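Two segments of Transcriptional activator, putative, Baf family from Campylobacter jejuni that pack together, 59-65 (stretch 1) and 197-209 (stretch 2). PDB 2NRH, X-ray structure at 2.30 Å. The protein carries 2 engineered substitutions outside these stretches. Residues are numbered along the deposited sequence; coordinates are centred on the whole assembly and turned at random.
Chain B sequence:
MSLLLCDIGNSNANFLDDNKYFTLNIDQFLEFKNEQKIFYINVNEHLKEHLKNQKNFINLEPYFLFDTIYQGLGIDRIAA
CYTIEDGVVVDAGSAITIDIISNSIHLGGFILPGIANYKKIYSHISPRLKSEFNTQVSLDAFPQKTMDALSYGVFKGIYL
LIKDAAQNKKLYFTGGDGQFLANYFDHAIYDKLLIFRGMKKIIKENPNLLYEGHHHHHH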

ATOM      1  N   ASN B  59     -29.466  13.095 -10.717  1.00 54.38           N
ATOM      2  CA  ASN B  59     -28.009  13.113 -10.638  1.00 53.77           C
ATOM      3  C   ASN B  59     -27.541  14.484 -10.156  1.00 54.14           C
ATOM      4  O   ASN B  59     -27.906  15.524 -10.736  1.00 53.35           O
ATOM      5  N   LEU B  60     -26.803  14.491  -9.049  1.00 53.43           N
ATOM      6  CA  LEU B  60     -26.333  15.738  -8.513  1.00 53.33           C
ATOM      7  C   LEU B  60     -25.007  16.162  -9.112  1.00 53.73           C
ATOM      8  O   LEU B  60     -24.561  17.313  -8.906  1.00 52.54           O
ATOM      9  N   GLU B  61     -24.335  15.222  -9.788  1.00 53.78           N
ATOM     10  CA  GLU B  61     -22.981  15.506 -10.289  1.00 54.31           C
ATOM     11  C   GLU B  61     -22.851  16.826 -11.065  1.00 54.91           C
ATOM     12  O   GLU B  61     -21.902  17.563 -10.829  1.00 54.82           O
ATOM     13  N   PRO B  62     -23.796  17.113 -12.006  1.00 56.04           N
ATOM     14  CA  PRO B  62     -23.693  18.362 -12.806  1.00 56.40           C
ATOM     15  C   PRO B  62     -23.726  19.649 -11.997  1.00 57.17           C
ATOM     16  O   PRO B  62     -23.281  20.672 -12.507  1.00 58.98           O
ATOM     17  N   TYR B  63     -24.221  19.609 -10.764  1.00 56.75           N
ATOM     18  CA  TYR B  63     -24.342  20.803  -9.920  1.00 57.89           C
ATOM     19  C   TYR B  63     -23.081  21.143  -9.130  1.00 58.60           C
ATOM     20  O   TYR B  63     -22.945  22.258  -8.589  1.00 58.37           O
ATOM     21  N   PHE B  64     -22.148  20.187  -9.074  1.00 59.22           N
ATOM     22  CA  PHE B  64     -20.928  20.369  -8.290  1.00 59.08           C
ATOM     23  C   PHE B  64     -19.956  21.281  -9.006  1.00 59.52           C
ATOM     24  O   PHE B  64     -19.371  20.878 -10.000  1.00 60.82           O
ATOM     25  N   LEU B  65     -19.755  22.501  -8.510  1.00 59.76           N
ATOM     26  CA  LEU B  65     -18.659  23.337  -9.033  1.00 59.25           C
ATOM     27  C   LEU B  65     -17.449  23.381  -8.062  1.00 58.75           C
ATOM     28  O   LEU B  65     -17.506  23.866  -6.914  1.00 60.90           O
ATOM     29  N   ARG B 197     -22.957  15.353   3.289  1.00 56.68           N
ATOM     30  CA  ARG B 197     -22.905  16.795   3.562  1.00 59.05           C
ATOM     31  C   ARG B 197     -22.604  17.643   2.292  1.00 58.03           C
ATOM     32  O   ARG B 197     -23.232  18.677   2.067  1.00 58.74           O
ATOM     33  N   GLY B 198     -21.646  17.213   1.473  1.00 56.59           N
ATOM     34  CA  GLY B 198     -21.462  17.787   0.136  1.00 55.39           C
ATOM     35  C   GLY B 198     -22.729  17.746  -0.694  1.00 54.88           C
ATOM     36  O   GLY B 198     -23.148  18.773  -1.272  1.00 55.76           O
ATOM     37  N   MET B 199     -23.362  16.570  -0.755  1.00 54.53           N
ATOM     38  CA  MET B 199     -24.679  16.436  -1.415  1.00 52.56           C
ATOM     39  C   MET B 199     -25.776  17.344  -0.798  1.00 55.81           C
ATOM     40  O   MET B 199     -26.572  17.943  -1.513  1.00 55.56           O
ATOM     41  N   LYS B 200     -25.816  17.427   0.531  1.00 58.23           N
ATOM     42  CA  LYS B 200     -26.752  18.298   1.231  1.00 60.84           C
ATOM     43  C   LYS B 200     -26.530  19.736   0.768  1.00 61.24           C
ATOM     44  O   LYS B 200     -27.486  20.439   0.443  1.00 61.69           O
ATOM     45  N   LYS B 201     -25.260  20.151   0.731  1.00 62.22           N
ATOM     46  CA  LYS B 201     -24.874  21.492   0.295  1.00 62.34           C
ATOM     47  C   LYS B 201     -25.304  21.771  -1.110  1.00 62.59           C
ATOM     48  O   LYS B 201     -25.747  22.887  -1.393  1.00 63.66           O
ATOM     49  N   ILE B 202     -25.196  20.792  -2.004  1.00 62.78           N
ATOM     50  CA  ILE B 202     -25.641  21.037  -3.389  1.00 63.05           C
ATOM     51  C   ILE B 202     -27.120  21.408  -3.472  1.00 64.43           C
ATOM     52  O   ILE B 202     -27.518  22.240  -4.304  1.00 63.81           O
ATOM     53  N   ILE B 203     -27.910  20.781  -2.606  1.00 65.63           N
ATOM     54  CA  ILE B 203     -29.351  20.921  -2.612  1.00 68.00           C
ATOM     55  C   ILE B 203     -29.750  22.244  -1.998  1.00 70.03           C
ATOM     56  O   ILE B 203     -30.702  22.867  -2.452  1.00 70.89           O
ATOM     57  N   LYS B 204     -28.997  22.698  -0.997  1.00 72.21           N
ATOM     58  CA  LYS B 204     -29.286  23.968  -0.358  1.00 73.90           C
ATOM     59  C   LYS B 204     -28.884  25.127  -1.257  1.00 74.49           C
ATOM     60  O   LYS B 204     -29.234  26.273  -0.971  1.00 74.91           O
ATOM     61  N   GLU B 205     -28.175  24.811  -2.340  1.00 75.26           N
ATOM     62  CA  GLU B 205     -27.621  25.798  -3.296  1.00 76.10           C
ATOM     63  C   GLU B 205     -28.412  25.866  -4.602  1.00 75.81           C
ATOM     64  O   GLU B 205     -28.200  26.752  -5.426  1.00 75.84           O
ATOM     65  N   ASN B 206     -29.256  24.866  -4.810  1.00 76.17           N
ATOM     66  CA  ASN B 206     -30.123  24.779  -5.967  1.00 76.46           C
ATOM     67  C   ASN B 206     -31.438  24.257  -5.382  1.00 76.79           C
ATOM     68  O   ASN B 206     -31.738  23.085  -5.512  1.00 76.65           O
ATOM     69  N   PRO B 207     -32.199  25.115  -4.682  1.00 77.74           N
ATOM     70  CA  PRO B 207     -33.446  24.635  -4.053  1.00 78.31           C
ATOM     71  C   PRO B 207     -34.559  24.234  -5.043  1.00 78.59           C
ATOM     72  O   PRO B 207     -35.459  23.456  -4.656  1.00 78.15           O
ATOM     73  N   ASN B 208     -34.472  24.737  -6.289  1.00 78.51           N
ATOM     74  CA  ASN B 208     -35.365  24.332  -7.392  1.00 78.82           C
ATOM     75  C   ASN B 208     -35.348  22.793  -7.623  1.00 78.30           C
ATOM     76  O   ASN B 208     -36.301  22.213  -8.177  1.00 77.48           O
ATOM     77  N   LEU B 209     -34.246  22.140  -7.215  1.00 76.89           N
ATOM     78  CA  LEU B 209     -34.246  20.693  -7.003  1.00 75.36           C
ATOM     79  C   LEU B 209     -35.235  20.373  -5.870  1.00 75.17           C
ATOM     80  O   LEU B 209     -35.949  19.374  -5.924  1.00 74.01           O
TER

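Stretch 1 meets the C-terminal part of a helix and the turn that follows it through three side chains, those of Leu60, Tyr63 and Phe64. The contact buries 454 Å² in total and is made without a single hydrogen bond between the stretches, so it rests on apolar packing.

At the start of stretch 1, Asn59 (chi1 t) is out of reach of the helix and serves its own segment instead: its OD1 accepts a hydrogen bond from Glu61 N at 3.0 Å, just where the short 3-10 segment begins. Leu60 is the first residue to point toward stretch 2. In its m, t rotamer it spreads two methyl groups over the partner. CD1 of Leu60 reaches the helix, 3.8 Å from Met199 CB, 3.8 Å from Ile202 CG2 and 4.0 Å from Ile203 CD1, and it also lies 3.7 Å from the backbone atom Met199 O. The other methyl, Leu60 CD2, approaches Leu209 CD1 at 3.8 Å and also lies 4.0 Å from Ile202 CG2, so both methyls meet the helix and CD2 reaches the turn as well.

Glu61 and Pro62 contribute nothing to the contact; the CA-to-CB bond of Glu61 points away. The 3-10 segment, held by the bond from Tyr63 N to Leu60 O at 3.0 Å, brings Tyr63 back toward the helix three residues after Leu60. Tyr63 has chi1 m, and its CB packs 3.7 Å from Ile202 CG2, while Leu209, in the m, t rotamer, places CD1 over one face of the ring and CD2 3.5 Å from Tyr63 OH. Asn206 OD1 comes within 3.3 Å of Tyr63 CD1, a contact with a ring carbon. The amide of Asn206 is anchored within its own stretch, ND2 donating to Ile202 O at 2.5 Å, a short distance. The type I turn from Asn206 to Leu209, with Leu209 N bonded to Asn206 O at 3.2 Å, returns Leu209 toward stretch 1.

Phe64 leaves the backbone sideways, but with chi1 m its ring end comes nearer to the helix. Ile202 (m, m) sets CG1 over one ring face, 3.5 Å from the centroid of the Phe64 ring and 11° off its normal, a CH-pi contact. The tip of the ring also meets helix backbone: Phe64 CZ lies 3.8 Å from Gly198 O and 4.1 Å from Met199 N. Ile202 thus touches all three contacting residues of stretch 1. Leu65 points sideways and makes no contact with stretch 2.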

ATOM      1  CB  ASN B  59     -27.426  12.736 -12.002  1.00 52.70           C
ATOM      2  CG  ASN B  59     -25.922  12.491 -11.976  1.00 52.17           C
ATOM      3  OD1 ASN B  59     -25.250  12.590 -10.960  1.00 48.72           O
ATOM      4  ND2 ASN B  59     -25.386  12.217 -13.138  1.00 51.39           N
ATOM      5  CB  LEU B  60     -26.200  15.674  -6.995  1.00 53.11           C
ATOM      6  CG  LEU B  60     -27.401  15.690  -6.048  1.00 52.70           C
ATOM      7  CD1 LEU B  60     -26.883  16.060  -4.654  1.00 50.01           C
ATOM      8  CD2 LEU B  60     -28.577  16.608  -6.464  1.00 49.23           C
ATOM      9  CB  GLU B  61     -22.434  14.350 -11.125  1.00 54.27           C
ATOM     10  CG  GLU B  61     -21.096  14.610 -11.793  1.00 53.16           C
ATOM     11  CD  GLU B  61     -20.390  13.278 -12.142  1.00 55.13           C
ATOM     12  OE1 GLU B  61     -21.050  12.232 -11.992  1.00 52.24           O
ATOM     13  OE2 GLU B  61     -19.215  13.275 -12.591  1.00 55.77           O
ATOM     14  CB  PRO B  62     -24.916  18.290 -13.761  1.00 56.17           C
ATOM     15  CG  PRO B  62     -25.244  16.745 -13.830  1.00 56.73           C
ATOM     16  CD  PRO B  62     -24.969  16.296 -12.410  1.00 56.01           C
ATOM     17  CB  TYR B  63     -25.551  20.674  -8.991  1.00 58.48           C
ATOM     18  CG  TYR B  63     -26.841  20.547  -9.759  1.00 61.66           C
ATOM     19  CD1 TYR B  63     -27.544  21.688 -10.150  1.00 62.50           C
ATOM     20  CD2 TYR B  63     -27.348  19.289 -10.145  1.00 61.39           C
ATOM     21  CE1 TYR B  63     -28.713  21.599 -10.857  1.00 62.15           C
ATOM     22  CE2 TYR B  63     -28.520  19.187 -10.874  1.00 60.69           C
ATOM     23  CZ  TYR B  63     -29.201  20.360 -11.218  1.00 63.48           C
ATOM     24  OH  TYR B  63     -30.382  20.321 -11.952  1.00 66.04           O
ATOM     25  CB  PHE B  64     -20.264  19.005  -7.992  1.00 59.19           C
ATOM     26  CG  PHE B  64     -20.790  18.329  -6.734  1.00 57.15           C
ATOM     27  CD1 PHE B  64     -20.260  18.641  -5.485  1.00 55.07           C
ATOM     28  CD2 PHE B  64     -21.815  17.420  -6.811  1.00 56.11           C
ATOM     29  CE1 PHE B  64     -20.752  18.056  -4.359  1.00 55.35           C
ATOM     30  CE2 PHE B  64     -22.337  16.835  -5.679  1.00 54.04           C
ATOM     31  CZ  PHE B  64     -21.802  17.139  -4.453  1.00 55.95           C
ATOM     32  CB  LEU B  65     -19.159  24.731  -9.499  1.00 60.10           C
ATOM     33  CG  LEU B  65     -20.497  24.778 -10.310  1.00 60.71           C
ATOM     34  CD1 LEU B  65     -20.753  26.121 -10.856  1.00 61.45           C
ATOM     35  CD2 LEU B  65     -20.647  23.703 -11.454  1.00 61.53           C
ATOM     36  CB  ARG B 197     -21.874  17.118   4.658  1.00 58.63           C
ATOM     37  CG  ARG B 197     -22.214  16.584   6.044  1.00 62.74           C
ATOM     38  CD  ARG B 197     -21.346  17.242   7.191  1.00 64.03           C
ATOM     39  NE  ARG B 197     -22.161  17.458   8.404  1.00 74.82           N
ATOM     40  CZ  ARG B 197     -21.941  18.400   9.334  1.00 77.80           C
ATOM     41  NH1 ARG B 197     -20.905  19.248   9.254  1.00 77.00           N
ATOM     42  NH2 ARG B 197     -22.765  18.484  10.372  1.00 79.83           N
ATOM     43  CB  MET B 199     -25.127  14.985  -1.433  1.00 52.10           C
ATOM     44  CG  MET B 199     -24.126  13.991  -2.093  1.00 51.09           C
ATOM     45  SD  MET B 199     -24.695  12.269  -1.942  1.00 42.89           S
ATOM     46  CE  MET B 199     -25.974  12.363  -3.063  1.00 39.53           C
ATOM     47  CB  LYS B 200     -26.537  18.208   2.761  1.00 61.28           C
ATOM     48  CG  LYS B 200     -27.823  17.947   3.534  1.00 63.85           C
ATOM     49  CD  LYS B 200     -27.684  16.723   4.439  1.00 67.74           C
ATOM     50  CE  LYS B 200     -29.063  16.143   4.863  1.00 72.12           C
ATOM     51  NZ  LYS B 200     -29.021  15.401   6.201  1.00 70.22           N
ATOM     52  CB  LYS B 201     -23.376  21.738   0.446  1.00 62.39           C
ATOM     53  CG  LYS B 201     -22.905  23.130  -0.034  1.00 62.80           C
ATOM     54  CD  LYS B 201     -21.436  23.449   0.347  1.00 63.37           C
ATOM     55  CE  LYS B 201     -20.741  24.391  -0.743  1.00 65.98           C
ATOM     56  NZ  LYS B 201     -19.285  24.817  -0.496  1.00 65.03           N
ATOM     57  CB  ILE B 202     -25.352  19.849  -4.340  1.00 62.59           C
ATOM     58  CG1 ILE B 202     -23.896  19.901  -4.821  1.00 62.22           C
ATOM     59  CG2 ILE B 202     -26.386  19.774  -5.520  1.00 59.22           C
ATOM     60  CD1 ILE B 202     -23.343  21.248  -5.057  1.00 60.84           C
ATOM     61  CB  ILE B 203     -30.023  19.738  -1.917  1.00 67.52           C
ATOM     62  CG1 ILE B 203     -29.920  18.510  -2.812  1.00 67.22           C
ATOM     63  CG2 ILE B 203     -31.506  19.973  -1.728  1.00 69.61           C
ATOM     64  CD1 ILE B 203     -29.688  17.219  -2.096  1.00 62.36           C
ATOM     65  CB  LYS B 204     -28.627  24.080   1.033  1.00 73.84           C
ATOM     66  CG  LYS B 204     -27.113  24.372   1.025  1.00 75.14           C
ATOM     67  CD  LYS B 204     -26.587  25.104   2.302  1.00 74.92           C
ATOM     68  CE  LYS B 204     -26.423  26.630   2.033  1.00 76.19           C
ATOM     69  NZ  LYS B 204     -25.124  26.961   1.300  1.00 74.43           N
ATOM     70  CB  GLU B 205     -26.165  25.477  -3.650  1.00 75.54           C
ATOM     71  CG  GLU B 205     -25.202  25.577  -2.509  1.00 76.84           C
ATOM     72  CD  GLU B 205     -23.715  25.418  -2.910  1.00 77.65           C
ATOM     73  OE1 GLU B 205     -23.360  24.944  -4.040  1.00 80.55           O
ATOM     74  OE2 GLU B 205     -22.882  25.781  -2.057  1.00 79.91           O
ATOM     75  CB  ASN B 206     -29.586  23.799  -7.028  1.00 75.95           C
ATOM     76  CG  ASN B 206     -28.091  23.982  -7.346  1.00 76.97           C
ATOM     77  OD1 ASN B 206     -27.734  24.501  -8.402  1.00 77.34           O
ATOM     78  ND2 ASN B 206     -27.215  23.509  -6.453  1.00 76.00           N
ATOM     79  CB  PRO B 207     -33.881  25.810  -3.169  1.00 78.53           C
ATOM     80  CG  PRO B 207     -32.635  26.723  -3.090  1.00 78.57           C
ATOM     81  CD  PRO B 207     -31.956  26.542  -4.394  1.00 77.93           C
ATOM     82  CB  ASN B 208     -35.029  25.077  -8.712  1.00 80.16           C
ATOM     83  CG  ASN B 208     -34.909  26.650  -8.554  1.00 83.39           C
ATOM     84  OD1 ASN B 208     -34.024  27.287  -9.158  1.00 85.63           O
ATOM     85  ND2 ASN B 208     -35.802  27.256  -7.764  1.00 86.67           N
ATOM     86  CB  LEU B 209     -32.854  20.183  -6.628  1.00 74.79           C
ATOM     87  CG  LEU B 209     -31.636  20.350  -7.551  1.00 72.21           C
ATOM     88  CD1 LEU B 209     -30.367  19.908  -6.840  1.00 67.11           C
ATOM     89  CD2 LEU B 209     -31.835  19.583  -8.840  1.00 69.83           C
TER